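Local coordinates for protein gamma-glutamyl-gamma-aminobutyraldehyde dehydrogenase (PDB 4LIH) that probably oxidises aldehydes such as gamma-glutamyl-gamma-aminobutyraldehyde to carboxylic acids, with NAD(P)+ as coenzyme, at residues L357-L361 against G386-E390. Sequence-based numbering, arbitrary orientation.
Sequences LERVL and GFYVE
Helix-on-sheet packing in an aldehyde dehydrogenase domain is illustrated where Leu357, Val360 and Leu361, on one side of helix 354-370, meet Phe387, just ahead of strand 388-395, and Val389 within it. No hydrogen bond joins the two segments; the seam is apolar and largely buried. Leu357 carries most of it, with its two methyls divided between Phe387 and Val389. With CG anti to the backbone N (chi1 -178°), the side chain extends toward the strand, and CD1 lies 3.9 Å from Val389 CB. The other methyl, CD2, lies at the edge of the Phe387 ring, in its plane, 3.9 Å from Phe387 CD1 and equally close to Phe387 CB. One turn further along the helix, Leu361 CD2 reaches Val389 CG2 at 3.7 Å, the two side chains running past each other in opposite senses. Val360 adds a looser touch, CG1 to Val389 CG1 at 4.3 Å. The CB of Tyr388 points away from the helix, and its OH hydrogen-bonds to Ile51 O. Around this seam, Arg379 of strand 379-380 touches both Leu357 and Phe387, Val389 also packs on Ile351 and Pro410, and strand 388-395 continues into the mixed sheet, antiparallel to strand 372-375 and parallel to strand 411-417.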
loop_
_atom_site.group_PDB
_atom_site.type_symbol
_atom_site.label_atom_id
_atom_site.label_comp_id
_atom_site.label_asym_id
_atom_site.label_seq_id
_atom_site.Cartn_x
_atom_site.Cartn_y
_atom_site.Cartn_z
ATOM N N LEU A 357 42.074 -11.595 -15.153
ATOM C CA LEU A 357 43.211 -11.882 -14.290
ATOM C C LEU A 357 44.281 -10.786 -14.411
ATOM O O LEU A 357 44.767 -10.274 -13.386
ATOM C CB LEU A 357 43.798 -13.280 -14.623
ATOM C CG LEU A 357 44.968 -13.695 -13.732
ATOM C CD1 LEU A 357 44.548 -13.753 -12.278
ATOM C CD2 LEU A 357 45.502 -15.059 -14.141
ATOM N N GLU A 358 44.609 -10.405 -15.640
ATOM C CA GLU A 358 45.647 -9.395 -15.899
ATOM C C GLU A 358 45.287 -8.014 -15.339
ATOM O O GLU A 358 46.135 -7.309 -14.770
ATOM C CB GLU A 358 45.937 -9.343 -17.403
ATOM C CG GLU A 358 46.607 -10.624 -17.859
ATOM C CD GLU A 358 46.760 -10.784 -19.359
ATOM O OE1 GLU A 358 45.899 -10.379 -20.179
ATOM O OE2 GLU A 358 47.775 -11.374 -19.704
ATOM N N ARG A 359 44.012 -7.657 -15.479
ATOM C CA ARG A 359 43.459 -6.404 -14.950
ATOM C C ARG A 359 43.564 -6.364 -13.434
ATOM O O ARG A 359 44.033 -5.386 -12.849
ATOM C CB ARG A 359 41.979 -6.252 -15.384
ATOM C CG ARG A 359 41.183 -5.235 -14.604
ATOM C CD ARG A 359 39.935 -4.799 -15.364
ATOM N NE ARG A 359 39.252 -3.682 -14.689
ATOM C CZ ARG A 359 39.392 -2.380 -14.997
ATOM N NH1 ARG A 359 40.210 -1.968 -15.963
ATOM N NH2 ARG A 359 38.719 -1.463 -14.315
ATOM N N VAL A 360 43.148 -7.445 -12.786
ATOM C CA VAL A 360 43.324 -7.574 -11.341
ATOM C C VAL A 360 44.819 -7.506 -10.912
ATOM O O VAL A 360 45.174 -6.822 -9.951
ATOM C CB VAL A 360 42.666 -8.871 -10.810
ATOM C CG1 VAL A 360 43.069 -9.143 -9.368
ATOM C CG2 VAL A 360 41.151 -8.801 -10.955
ATOM N N LEU A 361 45.689 -8.224 -11.603
ATOM C CA LEU A 361 47.103 -8.167 -11.260
ATOM C C LEU A 361 47.645 -6.735 -11.458
ATOM O O LEU A 361 48.529 -6.311 -10.738
ATOM C CB LEU A 361 47.893 -9.216 -12.035
ATOM C CG LEU A 361 47.465 -10.673 -11.748
ATOM C CD1 LEU A 361 48.005 -11.661 -12.791
ATOM C CD2 LEU A 361 47.796 -11.105 -10.320
ATOM N N GLY A 386 44.237 -22.577 -15.866
ATOM C CA GLY A 386 43.174 -21.674 -15.400
ATOM C C GLY A 386 43.707 -20.415 -14.735
ATOM O O GLY A 386 44.925 -20.205 -14.644
ATOM N N PHE A 387 42.789 -19.584 -14.240
ATOM C CA PHE A 387 43.105 -18.216 -13.840
ATOM C C PHE A 387 42.789 -18.009 -12.371
ATOM O O PHE A 387 41.653 -18.034 -11.996
ATOM C CB PHE A 387 42.312 -17.276 -14.724
ATOM C CG PHE A 387 42.482 -17.587 -16.184
ATOM C CD1 PHE A 387 43.681 -17.312 -16.794
ATOM C CD2 PHE A 387 41.496 -18.228 -16.899
ATOM C CE1 PHE A 387 43.887 -17.621 -18.128
ATOM C CE2 PHE A 387 41.677 -18.533 -18.217
ATOM C CZ PHE A 387 42.866 -18.253 -18.839
ATOM N N TYR A 388 43.833 -17.834 -11.559
ATOM C CA TYR A 388 43.727 -17.873 -10.091
ATOM C C TYR A 388 44.650 -16.823 -9.456
ATOM O O TYR A 388 45.769 -16.629 -9.917
ATOM C CB TYR A 388 44.107 -19.245 -9.563
ATOM C CG TYR A 388 43.258 -20.392 -10.069
ATOM C CD1 TYR A 388 42.058 -20.742 -9.449
ATOM C CD2 TYR A 388 43.649 -21.110 -11.157
ATOM C CE1 TYR A 388 41.286 -21.786 -9.916
ATOM C CE2 TYR A 388 42.895 -22.180 -11.627
ATOM C CZ TYR A 388 41.707 -22.495 -11.035
ATOM O OH TYR A 388 40.973 -23.575 -11.517
ATOM N N VAL A 389 44.156 -16.153 -8.421
ATOM C CA VAL A 389 44.892 -15.078 -7.736
ATOM C C VAL A 389 44.510 -15.172 -6.275
ATOM O O VAL A 389 43.349 -15.445 -5.927
ATOM C CB VAL A 389 44.644 -13.686 -8.398
ATOM C CG1 VAL A 389 43.184 -13.297 -8.370
ATOM C CG2 VAL A 389 45.504 -12.596 -7.776
ATOM N N GLU A 390 45.496 -15.002 -5.412
ATOM C CA GLU A 390 45.275 -15.061 -3.976
ATOM C C GLU A 390 44.337 -13.950 -3.472
ATOM O O GLU A 390 44.310 -12.858 -4.038
ATOM C CB GLU A 390 46.590 -14.951 -3.216
ATOM C CG GLU A 390 47.571 -16.082 -3.422
ATOM C CD GLU A 390 48.968 -15.752 -2.919
ATOM O OE1 GLU A 390 49.387 -14.573 -2.970
ATOM O OE2 GLU A 390 49.626 -16.688 -2.421
#